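Local coordinates for TRAP dicarboxylate transporter, DctP subunit (PDB 4N91), which binds D-glucuronate in either anomeric form and, as a solute-binding protein of the TRAP transporter family, probably delivers it to a membrane partner for uptake, at residues A88-V93 with Y248-G253; A94-L99 with E107-P112; V124-E129 with V272-W277. All coordinates share one frame; numbering follows the deposited sequence.

Contact 1 (A88-V93 with Y248-G253); sequences AINICV and YSWLEG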
# COMPACT_ATOMS: atom_id res chain seq x y z
N ALA A 88 4.59 18.09 11.46
CA ALA A 88 5.66 17.61 12.34
C ALA A 88 6.67 16.76 11.57
O ALA A 88 7.88 16.76 11.86
CB ALA A 88 5.07 16.83 13.50
N ILE A 89 6.19 16.05 10.56
CA ILE A 89 7.09 15.56 9.53
C ILE A 89 6.58 16.04 8.17
O ILE A 89 5.40 16.43 8.03
CB ILE A 89 7.24 14.04 9.58
CG1 ILE A 89 5.92 13.36 9.24
CG2 ILE A 89 7.73 13.60 10.96
CD1 ILE A 89 5.97 11.83 9.38
N ASN A 90 7.45 16.01 7.17
CA ASN A 90 7.13 16.62 5.89
C ASN A 90 6.47 15.64 4.90
O ASN A 90 5.57 16.00 4.15
CB ASN A 90 8.39 17.20 5.25
CG ASN A 90 9.10 18.20 6.16
OD1 ASN A 90 9.84 17.82 7.08
ND2 ASN A 90 8.84 19.49 5.93
N ILE A 91 6.96 14.40 4.91
CA ILE A 91 6.58 13.40 3.90
C ILE A 91 6.51 12.05 4.60
O ILE A 91 7.33 11.75 5.47
CB ILE A 91 7.64 13.28 2.81
CG1 ILE A 91 7.79 14.59 2.02
CG2 ILE A 91 7.32 12.10 1.86
CD1 ILE A 91 9.10 14.68 1.25
N CYS A 92 5.50 11.26 4.25
CA CYS A 92 5.55 9.86 4.66
C CYS A 92 4.92 8.97 3.62
O CYS A 92 4.32 9.43 2.66
CB CYS A 92 4.90 9.66 6.01
SG CYS A 92 3.10 9.56 6.05
N VAL A 93 5.08 7.67 3.83
CA VAL A 93 4.46 6.70 2.96
C VAL A 93 3.33 6.04 3.72
O VAL A 93 3.54 5.55 4.82
CB VAL A 93 5.48 5.62 2.50
CG1 VAL A 93 4.80 4.56 1.66
CG2 VAL A 93 6.59 6.24 1.70
N TYR A 248 0.79 19.65 3.12
CA TYR A 248 0.34 20.53 2.04
C TYR A 248 0.91 21.96 2.17
O TYR A 248 1.43 22.52 1.19
CB TYR A 248 -1.18 20.55 2.00
CG TYR A 248 -1.72 21.37 0.86
CD1 TYR A 248 -1.36 21.09 -0.45
CD2 TYR A 248 -2.58 22.43 1.09
CE1 TYR A 248 -1.84 21.85 -1.51
CE2 TYR A 248 -3.07 23.19 0.02
CZ TYR A 248 -2.70 22.88 -1.27
OH TYR A 248 -3.17 23.63 -2.34
N SER A 249 0.86 22.52 3.38
CA SER A 249 1.42 23.86 3.60
C SER A 249 2.90 23.90 3.29
O SER A 249 3.40 24.84 2.65
CB SER A 249 1.18 24.30 5.05
OG SER A 249 -0.19 24.52 5.27
N TRP A 250 3.61 22.85 3.71
CA TRP A 250 5.03 22.77 3.45
C TRP A 250 5.32 22.73 1.95
O TRP A 250 6.15 23.48 1.44
CB TRP A 250 5.65 21.53 4.13
CG TRP A 250 7.02 21.32 3.61
CD1 TRP A 250 8.12 22.09 3.86
CD2 TRP A 250 7.45 20.28 2.72
NE1 TRP A 250 9.19 21.60 3.19
CE2 TRP A 250 8.82 20.49 2.47
CE3 TRP A 250 6.80 19.21 2.09
CZ2 TRP A 250 9.56 19.67 1.62
CZ3 TRP A 250 7.55 18.39 1.26
CH2 TRP A 250 8.90 18.62 1.02
N LEU A 251 4.62 21.84 1.25
CA LEU A 251 4.91 21.65 -0.16
C LEU A 251 4.61 22.94 -0.94
O LEU A 251 5.44 23.42 -1.73
CB LEU A 251 4.10 20.46 -0.69
CG LEU A 251 4.44 19.98 -2.11
CD1 LEU A 251 5.84 19.44 -2.15
CD2 LEU A 251 3.44 18.94 -2.55
N GLU A 252 3.45 23.52 -0.71
CA GLU A 252 3.07 24.71 -1.47
C GLU A 252 3.86 25.94 -1.06
O GLU A 252 3.90 26.93 -1.79
CB GLU A 252 1.57 24.96 -1.34
CG GLU A 252 0.73 23.86 -2.00
CD GLU A 252 1.21 23.50 -3.41
OE1 GLU A 252 1.59 24.41 -4.17
OE2 GLU A 252 1.22 22.29 -3.75
N GLY A 253 4.49 25.87 0.10
CA GLY A 253 5.37 26.91 0.59
C GLY A 253 6.73 26.94 -0.08
O GLY A 253 7.45 27.94 0.01
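Asn90 lies over one face of the Trp250 indole, and Ile91 meets the far end of the same ring. Start at Trp250 CB, which has Asn90 ND2 4.2 Å away. With CG anti to the backbone N (chi1 168°), the indole swings off the helix toward residues 90 and 91. Asn90 ND2 then sits above the five-membered ring, 3.4 Å from Trp250 CD1 and 3.5 Å from Trp250 CG. It also comes within 3.5 Å of Trp250 NE1, but both nitrogens are donors, so the approach is contact without a bond. The Asn90 amide stands steeply on the indole, the two planes 71° apart. Farther along, the six-membered ring takes a CH-pi contact, with Asn90 CB 4.1 Å from its centroid and nearly on the normal. This is one end of the central strand of the five-stranded sheet of a periplasmic-binding-protein type domain: strand 91-95 runs antiparallel to strand 242-247, and helix 248-253, which follows that second strand, brings Trp250 back to the start of the first. At the end of the indole, Trp250 CZ3 reaches Ile91 CG1, oblique to the ring, at 3.9 Å, and Trp250 CH2 lies 4.0 Å from Ile91 CD1. Replacing the indole with an alanine removes the ring, and is likely to leave Asn90 CB and the Ile91 branch without their apolar cover and Phe262 without its edge-to-face partner. Asn90 OD1, meanwhile, accepts from Arg34 N on the neighbouring strand 31-36, which limits how the amide can turn.

Contact 2 (A94-L99 with E107-P112); sequences ASNAIL and EIFNLP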
# COMPACT_ATOMS: atom_id res chain seq x y z
N ALA A 94 2.15 6.02 3.10
CA ALA A 94 0.99 5.38 3.69
C ALA A 94 0.29 4.50 2.66
O ALA A 94 0.15 4.88 1.51
CB ALA A 94 0.01 6.43 4.19
N SER A 95 -0.16 3.32 3.08
CA SER A 95 -0.95 2.50 2.19
C SER A 95 -2.26 3.18 1.88
O SER A 95 -2.88 3.82 2.74
CB SER A 95 -1.24 1.14 2.82
OG SER A 95 -2.06 0.34 1.98
N ASN A 96 -2.69 3.07 0.64
CA ASN A 96 -3.98 3.62 0.24
C ASN A 96 -5.10 3.09 1.15
O ASN A 96 -6.12 3.75 1.36
CB ASN A 96 -4.26 3.22 -1.20
CG ASN A 96 -5.36 4.01 -1.82
OD1 ASN A 96 -5.14 5.11 -2.30
ND2 ASN A 96 -6.56 3.46 -1.80
N ALA A 97 -4.90 1.88 1.67
CA ALA A 97 -5.91 1.24 2.52
C ALA A 97 -6.34 2.16 3.66
O ALA A 97 -7.51 2.19 4.03
CB ALA A 97 -5.37 -0.08 3.08
N ILE A 98 -5.40 2.87 4.27
CA ILE A 98 -5.74 3.68 5.43
C ILE A 98 -6.15 5.10 5.09
O ILE A 98 -6.78 5.78 5.88
CB ILE A 98 -4.64 3.70 6.52
CG1 ILE A 98 -3.42 4.47 6.05
CG2 ILE A 98 -4.28 2.24 6.99
CD1 ILE A 98 -2.46 4.81 7.17
N LEU A 99 -5.85 5.55 3.88
CA LEU A 99 -6.16 6.93 3.51
C LEU A 99 -7.65 7.14 3.32
O LEU A 99 -8.13 8.26 3.45
CB LEU A 99 -5.40 7.34 2.27
CG LEU A 99 -3.88 7.40 2.48
CD1 LEU A 99 -3.20 7.78 1.18
CD2 LEU A 99 -3.48 8.36 3.58
N GLU A 107 -11.03 5.41 -1.42
CA GLU A 107 -11.67 4.09 -1.48
C GLU A 107 -11.52 3.43 -2.82
O GLU A 107 -11.56 2.21 -2.90
CB GLU A 107 -13.18 4.23 -1.27
CG GLU A 107 -13.61 4.35 0.13
CD GLU A 107 -15.08 4.70 0.26
OE1 GLU A 107 -15.71 5.24 -0.71
OE2 GLU A 107 -15.59 4.46 1.36
N ILE A 108 -11.44 4.23 -3.88
CA ILE A 108 -11.42 3.67 -5.23
C ILE A 108 -10.35 2.57 -5.42
O ILE A 108 -10.64 1.50 -5.97
CB ILE A 108 -11.28 4.79 -6.31
CG1 ILE A 108 -11.33 4.22 -7.72
CG2 ILE A 108 -10.00 5.61 -6.14
CD1 ILE A 108 -12.62 3.61 -8.09
N PHE A 109 -9.14 2.83 -4.95
CA PHE A 109 -8.05 1.87 -5.17
C PHE A 109 -8.02 0.74 -4.13
O PHE A 109 -7.15 -0.13 -4.19
CB PHE A 109 -6.68 2.55 -5.21
CG PHE A 109 -6.57 3.64 -6.22
CD1 PHE A 109 -6.98 3.45 -7.53
CD2 PHE A 109 -6.07 4.88 -5.86
CE1 PHE A 109 -6.87 4.48 -8.44
CE2 PHE A 109 -5.97 5.90 -6.78
CZ PHE A 109 -6.38 5.71 -8.05
N ASN A 110 -8.95 0.75 -3.19
CA ASN A 110 -9.09 -0.34 -2.21
C ASN A 110 -10.12 -1.39 -2.61
O ASN A 110 -10.31 -2.38 -1.90
CB ASN A 110 -9.44 0.22 -0.83
CG ASN A 110 -8.33 1.09 -0.28
OD1 ASN A 110 -7.17 0.88 -0.61
ND2 ASN A 110 -8.69 2.10 0.51
N LEU A 111 -10.78 -1.20 -3.75
CA LEU A 111 -11.78 -2.15 -4.20
C LEU A 111 -11.12 -3.48 -4.56
O LEU A 111 -10.12 -3.50 -5.26
CB LEU A 111 -12.52 -1.61 -5.43
CG LEU A 111 -13.37 -0.36 -5.18
CD1 LEU A 111 -13.98 0.15 -6.49
CD2 LEU A 111 -14.45 -0.68 -4.16
N PRO A 112 -11.68 -4.60 -4.10
CA PRO A 112 -11.16 -5.92 -4.48
C PRO A 112 -11.40 -6.24 -5.95
O PRO A 112 -12.43 -5.84 -6.52
CB PRO A 112 -11.96 -6.89 -3.61
CG PRO A 112 -12.64 -6.05 -2.58
CD PRO A 112 -12.82 -4.71 -3.17
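Asn96 and Asn110 trade two hydrogen bonds in a buried spot. Asn96 CG lies anti to the backbone N (chi1 -165°), which carries its amide across to Asn110. Asn96 ND2 gives to Asn110 OD1 at 2.9 Å and almost straight (173°); the acceptor lies in the Asn96 amide plane, yet the donor stands above the Asn110 carbonyl plane, the two amides being turned 65° apart. In return, Asn110 ND2 donates to the backbone Asn96 O at 3.2 Å, again reaching it from above the carbonyl plane. Beside this pair, Phe109 CB packs 3.5 Å from Asn96 ND2, and Asn96 OD1 lies at the edge of the phenyl ring, 3.7 Å from Phe109 CD2. That oxygen is buried and has no hydrogen-bond partner in the model; the edge of the ring is its neighbour here.

One step out, each amide nitrogen has a second acceptor: Trp106 O for Asn96 ND2, Glu100 OE1 for Asn110 ND2. With two acceptors each, both amides should be hard to turn. Ile108 CG2 lies over the centre of the Phe109 ring, 3.8 Å above its plane. The start of the turn is held by Ser95, the N-cap of the short, weakly bonded helix about 96-99, its OG accepting from Ala97 N at 3.2 Å. Ser95 OG also bonds Gln177 NE2, and Gln77 OE1 takes Ser95 N. Ser95, Gln77 and Gln177 all line the glucuronate pocket, so this strand-to-helix turn belongs to the sugar-acid site in the cleft of a TRAP solute-binding protein.

Contact 3 (V124-E129 with V272-W277); sequences VMDDPE and VQRKEW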
# COMPACT_ATOMS: atom_id res chain seq x y z
N VAL A 124 -2.95 2.84 -14.74
CA VAL A 124 -3.89 3.64 -13.97
C VAL A 124 -3.18 4.60 -13.02
O VAL A 124 -3.49 5.79 -13.01
CB VAL A 124 -4.92 2.75 -13.21
CG1 VAL A 124 -5.66 3.55 -12.14
CG2 VAL A 124 -5.91 2.15 -14.21
N MSE A 125 -2.22 4.10 -12.24
CA MSE A 125 -1.55 4.90 -11.22
C MSE A 125 -0.66 5.96 -11.86
O MSE A 125 -0.34 6.96 -11.22
CB MSE A 125 -0.73 3.99 -10.29
CG MSE A 125 -1.54 2.97 -9.53
SE MSE A 125 -3.08 3.72 -8.57
CE MSE A 125 -2.14 5.04 -7.43
N ASP A 126 -0.27 5.74 -13.12
CA ASP A 126 0.58 6.67 -13.85
C ASP A 126 -0.25 7.68 -14.67
O ASP A 126 0.30 8.53 -15.34
CB ASP A 126 1.53 5.93 -14.79
CG ASP A 126 2.70 5.31 -14.07
OD1 ASP A 126 3.03 5.75 -12.94
OD2 ASP A 126 3.31 4.38 -14.64
N ASP A 127 -1.57 7.56 -14.62
CA ASP A 127 -2.45 8.46 -15.37
C ASP A 127 -2.86 9.64 -14.49
O ASP A 127 -3.67 9.50 -13.58
CB ASP A 127 -3.68 7.71 -15.86
CG ASP A 127 -4.56 8.56 -16.82
OD1 ASP A 127 -4.49 9.80 -16.78
OD2 ASP A 127 -5.33 7.96 -17.58
N PRO A 128 -2.32 10.83 -14.77
CA PRO A 128 -2.58 11.98 -13.91
C PRO A 128 -4.06 12.36 -13.87
O PRO A 128 -4.52 12.93 -12.90
CB PRO A 128 -1.78 13.12 -14.56
CG PRO A 128 -0.90 12.47 -15.56
CD PRO A 128 -1.54 11.20 -15.96
N GLU A 129 -4.82 12.05 -14.92
CA GLU A 129 -6.22 12.41 -14.90
C GLU A 129 -6.99 11.59 -13.90
O GLU A 129 -8.01 12.01 -13.38
CB GLU A 129 -6.82 12.28 -16.28
CG GLU A 129 -6.26 13.30 -17.23
CD GLU A 129 -6.97 13.30 -18.55
OE1 GLU A 129 -7.54 12.24 -18.91
OE2 GLU A 129 -6.96 14.35 -19.22
N VAL A 272 12.68 4.42 -8.97
CA VAL A 272 13.65 3.56 -8.30
C VAL A 272 12.95 2.53 -7.45
O VAL A 272 13.28 1.35 -7.50
CB VAL A 272 14.64 4.38 -7.45
CG1 VAL A 272 15.50 3.47 -6.60
CG2 VAL A 272 15.52 5.24 -8.36
N GLN A 273 11.91 2.94 -6.71
CA GLN A 273 11.12 1.99 -5.94
C GLN A 273 10.51 0.89 -6.80
O GLN A 273 10.55 -0.28 -6.44
CB GLN A 273 10.03 2.70 -5.16
CG GLN A 273 9.41 1.84 -4.10
CD GLN A 273 8.28 0.97 -4.56
OE1 GLN A 273 7.78 1.10 -5.69
NE2 GLN A 273 7.83 0.08 -3.66
N ARG A 274 9.96 1.27 -7.95
CA ARG A 274 9.33 0.28 -8.82
C ARG A 274 10.35 -0.70 -9.41
O ARG A 274 10.08 -1.91 -9.49
CB ARG A 274 8.52 0.98 -9.91
CG ARG A 274 7.26 1.57 -9.39
CD ARG A 274 6.69 2.61 -10.32
NE ARG A 274 6.21 2.01 -11.56
CZ ARG A 274 5.61 2.70 -12.53
NH1 ARG A 274 5.46 4.01 -12.43
NH2 ARG A 274 5.17 2.07 -13.59
N LYS A 275 11.52 -0.21 -9.79
CA LYS A 275 12.57 -1.10 -10.30
C LYS A 275 13.03 -2.05 -9.21
O LYS A 275 13.22 -3.27 -9.44
CB LYS A 275 13.75 -0.27 -10.78
CG LYS A 275 14.98 -1.04 -11.27
CD LYS A 275 15.97 -1.31 -10.14
CE LYS A 275 17.35 -1.67 -10.64
NZ LYS A 275 18.26 -2.00 -9.51
N GLU A 276 13.19 -1.52 -8.01
CA GLU A 276 13.68 -2.35 -6.90
C GLU A 276 12.62 -3.33 -6.46
O GLU A 276 12.94 -4.43 -5.99
CB GLU A 276 14.15 -1.47 -5.74
CG GLU A 276 15.36 -0.62 -6.07
CD GLU A 276 16.64 -1.42 -6.31
OE1 GLU A 276 16.68 -2.65 -6.08
OE2 GLU A 276 17.63 -0.79 -6.71
N TRP A 277 11.35 -2.95 -6.60
CA TRP A 277 10.24 -3.81 -6.22
C TRP A 277 10.28 -5.12 -7.00
O TRP A 277 10.14 -6.20 -6.44
CB TRP A 277 8.89 -3.11 -6.45
CG TRP A 277 7.80 -4.04 -6.11
CD1 TRP A 277 7.03 -4.77 -6.97
CD2 TRP A 277 7.39 -4.41 -4.79
NE1 TRP A 277 6.16 -5.57 -6.26
CE2 TRP A 277 6.38 -5.37 -4.92
CE3 TRP A 277 7.80 -4.02 -3.50
CZ2 TRP A 277 5.76 -5.96 -3.82
CZ3 TRP A 277 7.18 -4.60 -2.41
CH2 TRP A 277 6.17 -5.55 -2.58
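The backbones of Asp126 and Arg274 stay well apart, CA to CA 11.9 Å, with the bend between helices 118-125 and 128-135 on one side and the long helix 256-290 on the other. The side chains span the gap from opposite directions. Arg274 bends at chi3 (68°) and presents its end, NH1 and NH2, to one carboxylate oxygen. Asp126 OD2 accepts from Arg274 NH2 at 3.1 Å and also from Arg274 NH1 at 3.1 Å, the latter on its syn lone pair. A third, weak bond joins Arg274 NH1 to Asp126 OD1 at 3.0 Å, its angle only 125°. Because both nitrogens go to OD2 and the carboxylate and guanidinium planes are 34° apart, this is not the flat pairing of two nitrogens with two oxygens. Both groups have other partners: Asp126 OD1 accepts from Trp148 NE1, which holds the carboxylate against strand 143-149, and Arg274 NH1 reaches Asn270 OD1 one turn earlier on its helix. Beyond the pair, Asp127 OD1 caps the next helix by accepting from Glu129 N at 2.9 Å. The bent bonds suggest that charge attraction matters more than directional hydrogen bonding, and because Asp126 is exposed, water is likely to weaken it.

In the fold
Following the chain from the N terminus, residues 88-93 come first and open the longest loop, which contact 1 closes at 248-253. Contact 2 nests inside it: the chain runs straight on from 88-93 into 94-99, and 107-112 closes a short loop. Residues 124-129 then start contact 3, which stays open past 248-253 and closes at 272-277, so contacts 1 and 3 cross while 2 and 3 stand in series. Contact 1 ties helix 248-253 to the start of strand 91-95, and contact 2 ties the turn after its end to the loop 107-112. Contact 3 ties helix 256-290 to the bend after helix 118-125, and on the last turn of that helix Phe109 of contact 2 packs against Val124 and Met125.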